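Local coordinates for protein immunoreactive 84kD antigen PG93 (Porphyromonas gingivalis, PDB 5M11) that is PorZ, an essential surface component of the type-IX secretion system, built on beta-propellers, which binds zinc and calcium ions, at residues 17-23 against 35-41; 49-53 against 305-309; 58-62 against 94-98. One frame throughout, in Å; residues are numbered along the deposited sequence.

Contact 1 (17-23 against 35-41)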
loop_
_atom_site.group_PDB
_atom_site.type_symbol
_atom_site.label_atom_id
_atom_site.label_comp_id
_atom_site.label_asym_id
_atom_site.label_seq_id
_atom_site.Cartn_x
_atom_site.Cartn_y
_atom_site.Cartn_z
ATOM N N LEU A 17 6.583 -1.387 -3.859
ATOM C CA LEU A 17 5.378 -2.070 -4.312
ATOM C C LEU A 17 5.658 -3.475 -4.826
ATOM O O LEU A 17 6.769 -3.766 -5.274
ATOM C CB LEU A 17 4.645 -1.219 -5.385
ATOM C CG LEU A 17 4.036 0.107 -4.856
ATOM C CD1 LEU A 17 3.368 0.893 -5.940
ATOM C CD2 LEU A 17 3.036 -0.129 -3.717
ATOM N N ALA A 18 4.629 -4.344 -4.726
ATOM C CA ALA A 18 4.629 -5.747 -5.110
ATOM C C ALA A 18 4.123 -6.001 -6.568
ATOM O O ALA A 18 3.183 -5.355 -7.048
ATOM C CB ALA A 18 3.771 -6.528 -4.130
ATOM N N ILE A 19 4.739 -6.991 -7.244
ATOM C CA ILE A 19 4.333 -7.368 -8.594
ATOM C C ILE A 19 3.387 -8.585 -8.418
ATOM O O ILE A 19 2.168 -8.381 -8.372
ATOM C CB ILE A 19 5.571 -7.548 -9.519
ATOM C CG1 ILE A 19 6.042 -6.159 -10.028
ATOM C CG2 ILE A 19 5.317 -8.477 -10.697
ATOM C CD1 ILE A 19 7.152 -5.513 -9.185
ATOM N N HIS A 20 3.921 -9.796 -8.205
ATOM C CA HIS A 20 3.148 -11.011 -7.926
ATOM C C HIS A 20 2.052 -11.313 -9.069
ATOM O O HIS A 20 2.439 -11.572 -10.220
ATOM C CB HIS A 20 2.569 -10.903 -6.468
ATOM C CG HIS A 20 1.698 -12.018 -5.955
ATOM N ND1 HIS A 20 1.696 -13.280 -6.531
ATOM C CD2 HIS A 20 0.813 -12.006 -4.930
ATOM C CE1 HIS A 20 0.803 -13.978 -5.853
ATOM N NE2 HIS A 20 0.248 -13.254 -4.880
ATOM N N LYS A 21 0.734 -11.292 -8.735
ATOM C CA LYS A 21 -0.418 -11.707 -9.554
ATOM C C LYS A 21 -0.681 -10.839 -10.799
ATOM O O LYS A 21 -1.471 -9.901 -10.717
ATOM C CB LYS A 21 -1.674 -11.740 -8.660
ATOM C CG LYS A 21 -2.850 -12.549 -9.191
ATOM C CD LYS A 21 -4.051 -12.323 -8.290
ATOM C CE LYS A 21 -5.353 -12.784 -8.886
ATOM N NZ LYS A 21 -6.508 -12.131 -8.212
ATOM N N THR A 22 -0.096 -11.212 -11.966
ATOM C CA THR A 22 -0.262 -10.501 -13.253
ATOM C C THR A 22 -1.680 -10.776 -13.764
ATOM O O THR A 22 -1.984 -11.872 -14.231
ATOM C CB THR A 22 0.868 -10.875 -14.232
ATOM O OG1 THR A 22 2.083 -10.419 -13.653
ATOM C CG2 THR A 22 0.722 -10.247 -15.614
ATOM N N GLU A 23 -2.551 -9.765 -13.630
ATOM C CA GLU A 23 -3.960 -9.846 -13.973
ATOM C C GLU A 23 -4.267 -9.320 -15.387
ATOM O O GLU A 23 -5.370 -9.563 -15.880
ATOM C CB GLU A 23 -4.780 -9.088 -12.921
ATOM C CG GLU A 23 -4.866 -9.826 -11.596
ATOM C CD GLU A 23 -5.155 -9.002 -10.356
ATOM O OE1 GLU A 23 -4.570 -7.902 -10.218
ATOM O OE2 GLU A 23 -5.895 -9.501 -9.477
ATOM N N VAL A 35 -0.066 -5.631 -15.788
ATOM C CA VAL A 35 -0.544 -5.131 -14.499
ATOM C C VAL A 35 -0.630 -6.299 -13.524
ATOM O O VAL A 35 -1.236 -7.330 -13.841
ATOM C CB VAL A 35 -1.905 -4.383 -14.628
ATOM C CG1 VAL A 35 -2.439 -3.935 -13.265
ATOM C CG2 VAL A 35 -1.807 -3.210 -15.597
ATOM N N ALA A 36 -0.028 -6.117 -12.337
ATOM C CA ALA A 36 -0.025 -7.105 -11.277
ATOM C C ALA A 36 -0.393 -6.466 -9.924
ATOM O O ALA A 36 0.432 -5.796 -9.304
ATOM C CB ALA A 36 1.327 -7.784 -11.215
ATOM N N ASN A 37 -1.672 -6.646 -9.507
ATOM C CA ASN A 37 -2.289 -6.180 -8.250
ATOM C C ASN A 37 -2.565 -4.676 -8.235
ATOM O O ASN A 37 -2.978 -4.135 -7.204
ATOM C CB ASN A 37 -1.465 -6.589 -7.004
ATOM C CG ASN A 37 -1.459 -8.084 -6.760
ATOM O OD1 ASN A 37 -2.518 -8.720 -6.622
ATOM N ND2 ASN A 37 -0.269 -8.686 -6.743
ATOM N N GLY A 38 -2.414 -4.034 -9.389
ATOM C CA GLY A 38 -2.656 -2.601 -9.563
ATOM C C GLY A 38 -1.403 -1.852 -9.953
ATOM O O GLY A 38 -1.447 -0.644 -10.203
ATOM N N VAL A 39 -0.275 -2.586 -10.000
ATOM C CA VAL A 39 1.031 -2.029 -10.326
ATOM C C VAL A 39 1.289 -2.252 -11.803
ATOM O O VAL A 39 1.326 -3.395 -12.256
ATOM C CB VAL A 39 2.164 -2.596 -9.428
ATOM C CG1 VAL A 39 3.503 -1.923 -9.728
ATOM C CG2 VAL A 39 1.808 -2.455 -7.953
ATOM N N LEU A 40 1.442 -1.155 -12.551
ATOM C CA LEU A 40 1.720 -1.205 -13.981
ATOM C C LEU A 40 3.199 -1.409 -14.171
ATOM O O LEU A 40 3.979 -0.863 -13.388
ATOM C CB LEU A 40 1.239 0.090 -14.686
ATOM C CG LEU A 40 1.552 0.215 -16.188
ATOM C CD1 LEU A 40 0.605 -0.604 -17.021
ATOM C CD2 LEU A 40 1.559 1.663 -16.625
ATOM N N TYR A 41 3.594 -2.212 -15.183
ATOM C CA TYR A 41 5.005 -2.458 -15.477
ATOM C C TYR A 41 5.219 -2.851 -16.940
ATOM O O TYR A 41 4.309 -3.346 -17.600
ATOM C CB TYR A 41 5.630 -3.493 -14.516
ATOM C CG TYR A 41 5.118 -4.916 -14.634
ATOM C CD1 TYR A 41 5.706 -5.817 -15.520
ATOM C CD2 TYR A 41 4.132 -5.397 -13.774
ATOM C CE1 TYR A 41 5.273 -7.137 -15.604
ATOM C CE2 TYR A 41 3.697 -6.719 -13.841
ATOM C CZ TYR A 41 4.283 -7.589 -14.749
ATOM O OH TYR A 41 3.894 -8.902 -14.821
#
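The hydroxyls of Thr-22 and Tyr-41 form a short hydrogen bond, OG1 to OH 2.6 Å, in which either may be the donor. OG1 lies in the plane of the tyrosine ring at its edge, and the two side chains cross at about a right angle. One backbone bond lies beside them: Glu-23 N donates to Val-35 O over 2.8 Å, with an N-H...O angle of 140°. Glu-23 also turns its carboxylate to the other segment, because chi1 of -73° sets CG opposite the carbonyl carbon and the chain beyond runs out extended. Its OE1 takes the backbone N-H of Asn-37 at 3.2 Å, from well above the carboxylate plane, while OE2 forms a 3.0 Å salt bridge with Lys-21 NZ. The amide of Asn-37 reaches back to the other segment, where ND2 makes a weak, bent bond to Ile-19 O (2.9 Å).

Ile-19 sets CG2 against both Tyr-41 CE2 (3.9 Å) and the methyl of Ala-36, whose small side chain lets the backbone of Ile-19 and Lys-21 pass beside it. Leu-17 CB rests on Val-39 CG2 at 4.0 Å. Asn-37 and Gly-38 form the corner of a type I' turn from Ala-36 to Val-39, where both need positive phi and Asn-Gly is the classic pair. Thr-22 and Tyr-41 also touch Leu-290 of strand 290-294 in the neighbouring blade. The contact thus packs the connection from strand 13-16 and the start of strand 22-27 on the 36-39 turn of a four-stranded antiparallel sheet (22-27, 32-36, 39-42, 52-54), consistent with a propeller's first blade.

Contact 2 (49-53 against 305-309)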
loop_
_atom_site.group_PDB
_atom_site.type_symbol
_atom_site.label_atom_id
_atom_site.label_comp_id
_atom_site.label_asym_id
_atom_site.label_seq_id
_atom_site.Cartn_x
_atom_site.Cartn_y
_atom_site.Cartn_z
ATOM N N HIS A 49 15.055 -8.333 -21.724
ATOM C CA HIS A 49 14.355 -7.460 -20.779
ATOM C C HIS A 49 14.573 -5.970 -21.079
ATOM O O HIS A 49 14.208 -5.513 -22.162
ATOM C CB HIS A 49 14.720 -7.776 -19.312
ATOM C CG HIS A 49 13.689 -8.569 -18.577
ATOM N ND1 HIS A 49 13.515 -9.920 -18.817
ATOM C CD2 HIS A 49 12.841 -8.184 -17.594
ATOM C CE1 HIS A 49 12.558 -10.306 -17.994
ATOM N NE2 HIS A 49 12.120 -9.298 -17.238
ATOM N N GLU A 50 15.188 -5.236 -20.113
ATOM C CA GLU A 50 15.396 -3.782 -20.016
ATOM C C GLU A 50 14.018 -3.186 -19.680
ATOM O O GLU A 50 13.632 -2.120 -20.167
ATOM C CB GLU A 50 16.065 -3.155 -21.265
ATOM C CG GLU A 50 16.935 -1.947 -20.950
ATOM C CD GLU A 50 16.276 -0.592 -21.134
ATOM O OE1 GLU A 50 16.284 -0.080 -22.276
ATOM O OE2 GLU A 50 15.772 -0.030 -20.134
ATOM N N ALA A 51 13.273 -3.930 -18.829
ATOM C CA ALA A 51 11.916 -3.668 -18.334
ATOM C C ALA A 51 11.851 -2.430 -17.395
ATOM O O ALA A 51 12.901 -1.858 -17.038
ATOM C CB ALA A 51 11.423 -4.904 -17.606
ATOM N N LYS A 52 10.621 -2.015 -16.993
ATOM C CA LYS A 52 10.451 -0.834 -16.137
ATOM C C LYS A 52 9.174 -0.924 -15.301
ATOM O O LYS A 52 8.136 -1.314 -15.824
ATOM C CB LYS A 52 10.412 0.428 -17.037
ATOM C CG LYS A 52 10.386 1.788 -16.333
ATOM C CD LYS A 52 10.193 2.931 -17.342
ATOM C CE LYS A 52 10.175 4.296 -16.706
ATOM N NZ LYS A 52 8.990 4.489 -15.836
ATOM N N ILE A 53 9.239 -0.514 -14.027
ATOM C CA ILE A 53 8.080 -0.444 -13.120
ATOM C C ILE A 53 7.602 1.059 -13.087
ATOM O O ILE A 53 8.445 1.948 -12.976
ATOM C CB ILE A 53 8.439 -1.067 -11.733
ATOM C CG1 ILE A 53 7.303 -0.884 -10.703
ATOM C CG2 ILE A 53 9.785 -0.571 -11.201
ATOM C CD1 ILE A 53 7.378 -1.786 -9.470
ATOM N N PRO A 305 10.013 -13.775 -18.176
ATOM C CA PRO A 305 10.715 -13.609 -16.893
ATOM C C PRO A 305 10.396 -12.300 -16.155
ATOM O O PRO A 305 10.153 -11.257 -16.768
ATOM C CB PRO A 305 12.190 -13.678 -17.290
ATOM C CG PRO A 305 12.214 -13.715 -18.832
ATOM C CD PRO A 305 10.863 -13.344 -19.302
ATOM N N VAL A 306 10.373 -12.372 -14.815
ATOM C CA VAL A 306 10.114 -11.222 -13.953
ATOM C C VAL A 306 11.323 -11.121 -13.018
ATOM O O VAL A 306 11.424 -11.854 -12.031
ATOM C CB VAL A 306 8.734 -11.310 -13.228
ATOM C CG1 VAL A 306 8.619 -10.306 -12.084
ATOM C CG2 VAL A 306 7.575 -11.128 -14.212
ATOM N N ALA A 307 12.288 -10.270 -13.399
ATOM C CA ALA A 307 13.518 -10.046 -12.643
ATOM C C ALA A 307 13.249 -9.147 -11.428
ATOM O O ALA A 307 14.051 -9.132 -10.484
ATOM C CB ALA A 307 14.572 -9.425 -13.543
ATOM N N PHE A 308 12.100 -8.426 -11.443
ATOM C CA PHE A 308 11.678 -7.524 -10.370
ATOM C C PHE A 308 11.460 -8.255 -9.065
ATOM O O PHE A 308 10.670 -9.205 -9.006
ATOM C CB PHE A 308 10.382 -6.782 -10.716
ATOM C CG PHE A 308 10.318 -6.105 -12.059
ATOM C CD1 PHE A 308 10.795 -4.809 -12.226
ATOM C CD2 PHE A 308 9.708 -6.730 -13.143
ATOM C CE1 PHE A 308 10.690 -4.163 -13.460
ATOM C CE2 PHE A 308 9.610 -6.086 -14.377
ATOM C CZ PHE A 308 10.087 -4.803 -14.522
ATOM N N ASP A 309 12.135 -7.787 -8.014
ATOM C CA ASP A 309 11.968 -8.318 -6.665
ATOM C C ASP A 309 11.405 -7.229 -5.762
ATOM O O ASP A 309 11.968 -6.141 -5.691
ATOM C CB ASP A 309 13.268 -8.896 -6.092
ATOM C CG ASP A 309 13.119 -9.412 -4.671
ATOM O OD1 ASP A 309 12.486 -10.484 -4.485
ATOM O OD2 ASP A 309 13.597 -8.729 -3.746
#
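Where the chain leaves the last blade of the first beta-propeller, the linker 305-309 brings Phe-308 and Pro-305 against Ala-51 and His-49, which lead into the outermost strand of the first blade. The touching parts run 37° apart and their backbones stay well separated, so side chains fill the gap. Phe-308 and His-49 share most of this. For Phe-308, chi1 of -49° turns CG away from its own carbonyl carbon and sends the ring across to the other segment, where the far end of the ring makes the contact. CZ approaches Ala-51 CB to 3.4 Å, the alanine methyl leaving room for the end of the ring. Lys-52 N lies at the ring edge, in its plane, 3.8 Å from CZ. The adjacent ring atom, CE1, packs on Ile-53 CB at 4.2 Å.

At the other end, the imidazole of His-49 and the ring of Pro-305 lie side by side, pointing opposite ways, with His-49 CE1 nearest to proline CB and CG. The exact placing of this imidazole against the Pro-305 carbonyl is doubtful in the model. Lys-52 turns away from the linker, and its NZ is hydrogen-bonded to Ser-58 OG. Before strand 318-322 begins, Phe-308 joins Ile-53 and Ile-19 beside outermost strand 52-54, and Ile-53 continues the packing to Val-39 on neighbouring strand 39-42.

Contact 3 (58-62 against 94-98)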
loop_
_atom_site.group_PDB
_atom_site.type_symbol
_atom_site.label_atom_id
_atom_site.label_comp_id
_atom_site.label_asym_id
_atom_site.label_seq_id
_atom_site.Cartn_x
_atom_site.Cartn_y
_atom_site.Cartn_z
ATOM N N SER A 58 7.068 8.025 -11.208
ATOM C CA SER A 58 7.447 7.936 -12.617
ATOM C C SER A 58 6.711 8.960 -13.520
ATOM O O SER A 58 7.060 9.098 -14.698
ATOM C CB SER A 58 7.186 6.522 -13.129
ATOM O OG SER A 58 7.417 6.414 -14.524
ATOM N N GLY A 59 5.698 9.639 -12.982
ATOM C CA GLY A 59 4.911 10.608 -13.735
ATOM C C GLY A 59 3.431 10.297 -13.831
ATOM O O GLY A 59 2.670 11.101 -14.371
ATOM N N LEU A 60 3.005 9.143 -13.299
ATOM C CA LEU A 60 1.605 8.719 -13.309
ATOM C C LEU A 60 0.805 9.562 -12.318
ATOM O O LEU A 60 1.354 10.037 -11.323
ATOM C CB LEU A 60 1.483 7.213 -13.005
ATOM C CG LEU A 60 1.537 6.217 -14.193
ATOM C CD1 LEU A 60 2.871 6.256 -14.938
ATOM C CD2 LEU A 60 1.338 4.811 -13.700
ATOM N N SER A 61 -0.476 9.784 -12.621
ATOM C CA SER A 61 -1.367 10.665 -11.870
ATOM C C SER A 61 -2.150 9.987 -10.733
ATOM O O SER A 61 -2.758 10.709 -9.938
ATOM C CB SER A 61 -2.362 11.323 -12.818
ATOM O OG SER A 61 -1.769 11.762 -14.028
ATOM N N ASP A 62 -2.179 8.633 -10.662
ATOM C CA ASP A 62 -2.931 7.902 -9.624
ATOM C C ASP A 62 -2.292 6.536 -9.281
ATOM O O ASP A 62 -1.277 6.177 -9.882
ATOM C CB ASP A 62 -4.409 7.732 -10.027
ATOM C CG ASP A 62 -5.379 8.058 -8.908
ATOM O OD1 ASP A 62 -5.032 7.801 -7.704
ATOM O OD2 ASP A 62 -6.485 8.558 -9.219
ATOM N N ARG A 94 5.509 10.445 -21.780
ATOM C CA ARG A 94 4.864 11.610 -21.203
ATOM C C ARG A 94 3.426 11.254 -20.865
ATOM O O ARG A 94 2.696 10.702 -21.701
ATOM C CB ARG A 94 4.953 12.818 -22.142
ATOM C CG ARG A 94 6.389 13.131 -22.586
ATOM C CD ARG A 94 6.502 14.447 -23.340
ATOM N NE ARG A 94 5.857 14.389 -24.655
ATOM C CZ ARG A 94 5.287 15.427 -25.262
ATOM N NH1 ARG A 94 5.265 16.619 -24.677
ATOM N NH2 ARG A 94 4.733 15.280 -26.456
ATOM N N VAL A 95 3.033 11.546 -19.626
ATOM C CA VAL A 95 1.714 11.230 -19.075
ATOM C C VAL A 95 0.747 12.414 -19.253
ATOM O O VAL A 95 1.114 13.553 -18.973
ATOM C CB VAL A 95 1.844 10.832 -17.579
ATOM C CG1 VAL A 95 0.483 10.576 -16.933
ATOM C CG2 VAL A 95 2.769 9.638 -17.403
ATOM N N THR A 96 -0.493 12.132 -19.677
ATOM C CA THR A 96 -1.529 13.155 -19.823
ATOM C C THR A 96 -2.752 12.677 -19.063
ATOM O O THR A 96 -3.256 11.576 -19.339
ATOM C CB THR A 96 -1.805 13.454 -21.295
ATOM O OG1 THR A 96 -0.565 13.606 -21.983
ATOM C CG2 THR A 96 -2.622 14.688 -21.471
ATOM N N ASN A 97 -3.214 13.486 -18.092
ATOM C CA ASN A 97 -4.337 13.093 -17.237
ATOM C C ASN A 97 -5.708 13.368 -17.873
ATOM O O ASN A 97 -5.890 14.401 -18.515
ATOM C CB ASN A 97 -4.246 13.793 -15.865
ATOM C CG ASN A 97 -4.936 13.069 -14.722
ATOM O OD1 ASN A 97 -5.433 13.690 -13.768
ATOM N ND2 ASN A 97 -4.966 11.734 -14.770
ATOM N N VAL A 98 -6.672 12.454 -17.685
ATOM C CA VAL A 98 -8.055 12.628 -18.151
ATOM C C VAL A 98 -8.950 12.311 -16.916
ATOM O O VAL A 98 -9.406 11.168 -16.752
ATOM C CB VAL A 98 -8.395 11.793 -19.428
ATOM C CG1 VAL A 98 -9.755 12.161 -19.983
ATOM C CG2 VAL A 98 -7.330 11.949 -20.518
#
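Ser-61 and Asn-97 meet around a shared acceptor: OD1 of Asp-87, on strand 86-89, is hydrogen-bonded both by Ser-61 OG and by Asn-97 ND2. The same amide nitrogen is bonded to Asn-85 OD1 as well, and weakly to Ile-86 O, so several groups grip the amide end and hold its rotation. Between themselves the two side chains merely touch. Ser-61 CB lies 3.3 Å from Asn-97 ND2, and OG is equally near but at an angle too poor for a bond. A torsion of -155° about the first bond of Asn-97 carries its amide away from the backbone N and toward the serine. Short polar side chains suit this place, since each can reach the carboxylate without pushing the segments apart.

The loop 58-62 is the propeller connection that takes the chain from strand 52-54, outermost in the first blade, to 65-71, the first strand of the second, and on its way it passes that blade's outermost strand, 95-98. There the carbonyl of Gly-59 faces the branched end of Val-95, its O 3.3 Å from CB and only slightly farther from either methyl. Gly-59 has phi of 120°, a backbone shape that crowds any CB against the preceding carbonyl. Leu-60 starts off away from the strand, but its CD1 comes to 4.2 Å from Val-95 CG2, the two side chains crossing at about a right angle. Leu-60 also touches Tyr-81 and Asp-87.

How the contacts relate
Contact 1 is the most buried of the three, whereas contacts 2 and 3 lie at the surface. The first two share a sheet: strand 39-42 in contact 1 is the neighbour of 52-54 in contact 2, and Ile-19 CD1 meets both Ile-53 and Phe-308, so their apolar packing is continuous. Contact 3 sets the loop to the next blade against that blade's outermost strand and joins contact 2 through Lys-52 NZ and Ser-58 OG. Chemistry follows place. Contact 1 combines a backbone hydrogen bond, a hydroxyl pair and a carboxylate that accepts from the turn; contact 2, between a linker and a strand, relies mainly on ring packing; contact 3 makes no direct hydrogen bond and depends on an outside carboxylate.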